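Local coordinates for dinoflagellate luciferase (Lingulodinium polyedrum, PDB 1VPR), which catalyses the oxidation of dinoflagellate luciferin by molecular oxygen with emission of blue light, and is represented here by the third of its three homologous luciferase domains, at residues 129-134 with 266-271; 197-202 with 240-245. All coordinates share one frame; numbering follows the deposited sequence.

How the interactions relate
From the N terminus, the chain first reaches 129-134, a loop between helix 120-126 and strand 163-169. It then supplies 197-202, the link from helix 187-197 to strand 206-212, and closes interaction 2 at 240-245, where strand 237-241 ends in a turn. Only later, at the hairpin turn 266-271 between strands 259-266 and 271-282, does interaction 1 close, so interaction 2 is nested within its loop. Their centres lie about 13 Å apart, and a probable hydrogen bond joins them, Glu266 OE2 to His199 NE2 at 2.9 Å. Together they tie the loop after helix 120-126 to the hairpin 259-282, and the helix-to-strand link 197-202 to the hairpin 237-253.

Interaction 1: 129-134 with 266-271; sequences FDYGDK and EMESGR
Tyr131 reaches Met267, a selenomethionine in this crystal, with the outer end of its ring. From CB the side chain leaves with CG anti to the carbonyl carbon (chi1 -72°), and it enters the contact past the ring of Phe129, whose CD1 lies 3.6 Å above the plane of the Tyr131 ring, over its centre. Further out, Tyr131 CE2 meets Met267 CG at 3.8 Å. Tyr131 CZ is 4.0 Å from Met267 CB, and at the tip Tyr131 OH comes to 3.3 Å from that same CB. The Met267 chain, bent at chi2 and chi3, crosses the ring obliquely. Cys126 of helix 120-126 touches both side chains, and so joins this packing.

The polar tip is served by water. Water 1 lies 2.7 Å from Tyr131 OH and donates to Glu268 OE2 at 2.5 Å; the other carboxylate oxygen of Glu268, OE1, accepts from the backbone N of Asn247. Met267 and Glu268 belong to the turn between barrel strands 259-266 and 271-282, which has a G1 beta bulge, evidenced by Gly270 and Arg271 both facing Glu266 and by Gly270 taking a phi of 76°. On the other side, Tyr131 sits in a type I turn from Asp130 to Asp133. The contact thus has an apolar and a polar part: carbon packing seats the phenol, while a single bridging water couples its hydroxyl to a carboxylate that the backbone also holds.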
# COMPACT_ATOMS: atom_id res chain seq x y z
N PHE A 129 -10.91 -15.65 -9.21
CA PHE A 129 -9.93 -15.57 -10.29
C PHE A 129 -8.51 -15.80 -9.73
O PHE A 129 -8.26 -15.51 -8.57
CB PHE A 129 -10.03 -14.19 -10.93
CG PHE A 129 -9.01 -13.93 -12.01
CD1 PHE A 129 -8.01 -12.96 -11.83
CD2 PHE A 129 -9.08 -14.60 -13.24
CE1 PHE A 129 -7.11 -12.66 -12.87
CE2 PHE A 129 -8.18 -14.31 -14.27
CZ PHE A 129 -7.20 -13.34 -14.08
N ASP A 130 -7.62 -16.36 -10.55
CA ASP A 130 -6.22 -16.59 -10.13
C ASP A 130 -5.44 -15.32 -10.45
O ASP A 130 -4.89 -15.18 -11.55
CB ASP A 130 -5.60 -17.76 -10.91
CG ASP A 130 -4.17 -18.07 -10.46
OD1 ASP A 130 -3.62 -19.08 -10.94
OD2 ASP A 130 -3.59 -17.30 -9.64
N TYR A 131 -5.41 -14.39 -9.49
CA TYR A 131 -4.71 -13.13 -9.70
C TYR A 131 -3.22 -13.29 -9.91
O TYR A 131 -2.59 -12.39 -10.46
CB TYR A 131 -4.97 -12.15 -8.55
CG TYR A 131 -6.38 -11.59 -8.57
CD1 TYR A 131 -7.39 -12.18 -7.81
CD2 TYR A 131 -6.71 -10.52 -9.41
CE1 TYR A 131 -8.71 -11.73 -7.89
CE2 TYR A 131 -8.02 -10.05 -9.51
CZ TYR A 131 -9.02 -10.67 -8.75
OH TYR A 131 -10.33 -10.26 -8.88
N GLY A 132 -2.66 -14.42 -9.45
CA GLY A 132 -1.23 -14.67 -9.61
C GLY A 132 -0.80 -15.18 -10.99
O GLY A 132 0.39 -15.33 -11.26
N ASP A 133 -1.74 -15.44 -11.88
CA ASP A 133 -1.42 -15.96 -13.21
C ASP A 133 -1.31 -14.81 -14.21
O ASP A 133 -2.34 -14.27 -14.67
CB ASP A 133 -2.51 -16.96 -13.66
CG ASP A 133 -2.13 -17.73 -14.93
OD1 ASP A 133 -1.26 -17.27 -15.73
OD2 ASP A 133 -2.75 -18.81 -15.13
N LYS A 134 -0.08 -14.44 -14.55
CA LYS A 134 0.16 -13.32 -15.45
C LYS A 134 -0.34 -13.54 -16.87
O LYS A 134 -0.51 -12.57 -17.61
CB LYS A 134 1.67 -12.98 -15.48
CG LYS A 134 2.22 -12.52 -14.11
CD LYS A 134 3.77 -12.50 -14.09
CE LYS A 134 4.32 -11.53 -15.13
NZ LYS A 134 4.05 -10.12 -14.76
N GLU A 266 -10.28 -2.19 -6.07
CA GLU A 266 -10.48 -3.21 -5.04
C GLU A 266 -11.48 -4.16 -5.70
O GLU A 266 -12.69 -3.88 -5.76
CB GLU A 266 -11.07 -2.56 -3.79
CG GLU A 266 -11.33 -3.49 -2.61
CD GLU A 266 -11.92 -2.74 -1.43
OE1 GLU A 266 -13.09 -2.31 -1.56
OE2 GLU A 266 -11.22 -2.57 -0.40
N MSE A 267 -10.96 -5.28 -6.20
CA MSE A 267 -11.76 -6.22 -6.96
C MSE A 267 -12.99 -6.83 -6.29
O MSE A 267 -13.99 -7.05 -6.96
CB MSE A 267 -10.85 -7.33 -7.49
CG MSE A 267 -9.68 -6.84 -8.37
SE MSE A 267 -10.28 -5.69 -9.80
CE MSE A 267 -11.68 -6.85 -10.51
N GLU A 268 -12.94 -7.08 -4.99
CA GLU A 268 -14.11 -7.67 -4.36
C GLU A 268 -15.31 -6.75 -4.16
O GLU A 268 -16.42 -7.24 -3.89
CB GLU A 268 -13.71 -8.29 -3.02
CG GLU A 268 -12.77 -9.46 -3.19
CD GLU A 268 -11.40 -9.07 -3.71
OE1 GLU A 268 -10.80 -8.12 -3.16
OE2 GLU A 268 -10.92 -9.72 -4.66
N SER A 269 -15.11 -5.44 -4.28
CA SER A 269 -16.18 -4.45 -4.10
C SER A 269 -16.47 -3.67 -5.39
O SER A 269 -17.52 -3.02 -5.53
CB SER A 269 -15.79 -3.46 -3.01
OG SER A 269 -14.74 -2.61 -3.46
N GLY A 270 -15.55 -3.75 -6.34
CA GLY A 270 -15.72 -3.04 -7.60
C GLY A 270 -15.45 -1.56 -7.47
O GLY A 270 -15.75 -0.77 -8.39
N ARG A 271 -14.88 -1.15 -6.33
CA ARG A 271 -14.59 0.27 -6.10
C ARG A 271 -13.19 0.70 -6.56
O ARG A 271 -12.23 -0.07 -6.43
CB ARG A 271 -14.75 0.60 -4.61
CG ARG A 271 -16.17 0.52 -4.10
CD ARG A 271 -16.22 0.94 -2.63
NE ARG A 271 -15.45 0.02 -1.79
CZ ARG A 271 -15.17 0.26 -0.51
NH1 ARG A 271 -14.47 -0.62 0.21
NH2 ARG A 271 -15.59 1.38 0.06
O HOH W 1 -11.86 -10.92 -6.70

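Interaction 2: 197-202 with 240-245; sequences TDHHQT and EPLVSG
Asp198 and Ser244 make the direct polar contact: Ser244 OG donates to Asp198 OD1 over 2.6 Å, meeting the carboxylate on its syn side and 27° out of its plane. The hydroxyl makes this reach from between its own backbone N and carbonyl carbon (chi1 73°). Water 2 adds a second route, donating to Asp198 OD2 at 2.8 Å and accepting from Ser244 N at 2.9 Å. The carboxylate is also steadied by the backbone N of the next residue, His199, which bonds to Asp198 OD2 from above its plane (43°). Replacing Asp198 by an alanine would probably leave Ser244 OG, water 2 and His199 N without this partner, and the turn without its direct polar tie to the loop. Beside the pair Leu242 CD1 lies 3.3 Å from Asp198 OD1, so one methyl flanks the carboxylate, and it also reaches His199 CD2 at 3.8 Å, oblique to the imidazole.

The turn Leu242 to Gly245, of type I, joins the neighbouring antiparallel barrel strands 237-241 and 247-253, while 197-202 carries the chain from helix 187-197 into barrel strand 206-212, within the catalytic domain of this calycin-superfamily protein. At strand residue Glu240, whose OE2 is salt-bridged to Arg230, water 3 donates to that OE2 at 2.6 Å and lies at the edge of the His200 ring, 2.7 Å from NE2.

Further out, Glu266 is the polar partner of His199 NE2, and Phe273 meets the ring edge-to-face, which together probably fix its rotation.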
# COMPACT_ATOMS: atom_id res chain seq x y z
N THR A 197 -10.31 0.11 7.23
CA THR A 197 -8.89 0.47 7.34
C THR A 197 -8.03 -0.29 6.33
O THR A 197 -6.82 -0.12 6.30
CB THR A 197 -8.34 0.15 8.75
OG1 THR A 197 -8.43 -1.25 9.00
CG2 THR A 197 -9.15 0.88 9.80
N ASP A 198 -8.65 -1.06 5.45
CA ASP A 198 -7.87 -1.87 4.51
C ASP A 198 -6.99 -1.05 3.58
O ASP A 198 -7.27 0.11 3.25
CB ASP A 198 -8.77 -2.82 3.68
CG ASP A 198 -8.07 -4.14 3.31
OD1 ASP A 198 -8.67 -4.98 2.59
OD2 ASP A 198 -6.91 -4.36 3.73
N HIS A 199 -5.90 -1.70 3.18
CA HIS A 199 -4.90 -1.15 2.30
C HIS A 199 -4.56 0.32 2.50
O HIS A 199 -4.18 0.70 3.60
CB HIS A 199 -5.22 -1.47 0.82
CG HIS A 199 -6.60 -1.11 0.37
ND1 HIS A 199 -6.92 0.15 -0.10
CD2 HIS A 199 -7.74 -1.84 0.30
CE1 HIS A 199 -8.20 0.18 -0.44
NE2 HIS A 199 -8.72 -1.02 -0.21
N HIS A 200 -4.70 1.17 1.48
CA HIS A 200 -4.27 2.55 1.67
C HIS A 200 -5.20 3.50 2.38
O HIS A 200 -4.97 4.70 2.37
CB HIS A 200 -3.82 3.15 0.34
CG HIS A 200 -2.66 2.41 -0.26
ND1 HIS A 200 -1.50 2.17 0.46
CD2 HIS A 200 -2.48 1.86 -1.48
CE1 HIS A 200 -0.66 1.50 -0.31
NE2 HIS A 200 -1.22 1.30 -1.49
N GLN A 201 -6.26 2.96 3.00
CA GLN A 201 -7.17 3.77 3.78
C GLN A 201 -6.46 4.17 5.07
O GLN A 201 -6.77 5.21 5.67
CB GLN A 201 -8.46 3.00 4.07
CG GLN A 201 -9.38 3.03 2.86
CD GLN A 201 -10.50 2.01 2.91
OE1 GLN A 201 -11.65 2.35 2.73
NE2 GLN A 201 -10.15 0.76 3.13
N THR A 202 -5.50 3.35 5.51
CA THR A 202 -4.69 3.68 6.68
C THR A 202 -3.26 3.30 6.32
O THR A 202 -3.04 2.64 5.32
CB THR A 202 -5.09 2.88 7.96
OG1 THR A 202 -5.03 1.47 7.70
CG2 THR A 202 -6.49 3.25 8.39
N GLU A 240 -1.68 -6.04 -5.87
CA GLU A 240 -1.46 -6.02 -4.43
C GLU A 240 -2.34 -7.02 -3.68
O GLU A 240 -3.53 -6.76 -3.47
CB GLU A 240 -1.73 -4.62 -3.86
CG GLU A 240 -0.68 -3.58 -4.22
CD GLU A 240 0.52 -3.61 -3.28
OE1 GLU A 240 0.86 -4.70 -2.74
OE2 GLU A 240 1.14 -2.54 -3.10
N PRO A 241 -1.81 -8.20 -3.34
CA PRO A 241 -2.66 -9.13 -2.58
C PRO A 241 -2.67 -8.60 -1.15
O PRO A 241 -1.63 -8.13 -0.65
CB PRO A 241 -1.92 -10.46 -2.69
CG PRO A 241 -0.49 -10.06 -3.00
CD PRO A 241 -0.67 -8.90 -3.94
N LEU A 242 -3.81 -8.66 -0.48
CA LEU A 242 -3.94 -8.13 0.87
C LEU A 242 -4.08 -9.22 1.93
O LEU A 242 -4.65 -10.30 1.66
CB LEU A 242 -5.16 -7.21 0.95
CG LEU A 242 -5.27 -6.16 -0.15
CD1 LEU A 242 -6.58 -5.40 0.03
CD2 LEU A 242 -4.07 -5.23 -0.13
N VAL A 243 -3.58 -8.92 3.12
CA VAL A 243 -3.66 -9.84 4.25
C VAL A 243 -5.13 -10.09 4.59
O VAL A 243 -5.47 -11.13 5.17
CB VAL A 243 -2.96 -9.24 5.49
CG1 VAL A 243 -3.29 -10.05 6.73
CG2 VAL A 243 -1.45 -9.22 5.26
N SER A 244 -5.99 -9.12 4.24
CA SER A 244 -7.42 -9.22 4.50
C SER A 244 -8.10 -10.20 3.54
O SER A 244 -9.24 -10.61 3.75
CB SER A 244 -8.08 -7.85 4.33
OG SER A 244 -8.15 -7.51 2.96
N GLY A 245 -7.38 -10.59 2.49
CA GLY A 245 -7.93 -11.50 1.51
C GLY A 245 -8.35 -10.72 0.28
O GLY A 245 -8.66 -11.29 -0.76
O HOH W 2 -5.15 -6.35 4.45
O HOH W 3 0.55 -0.02 -3.11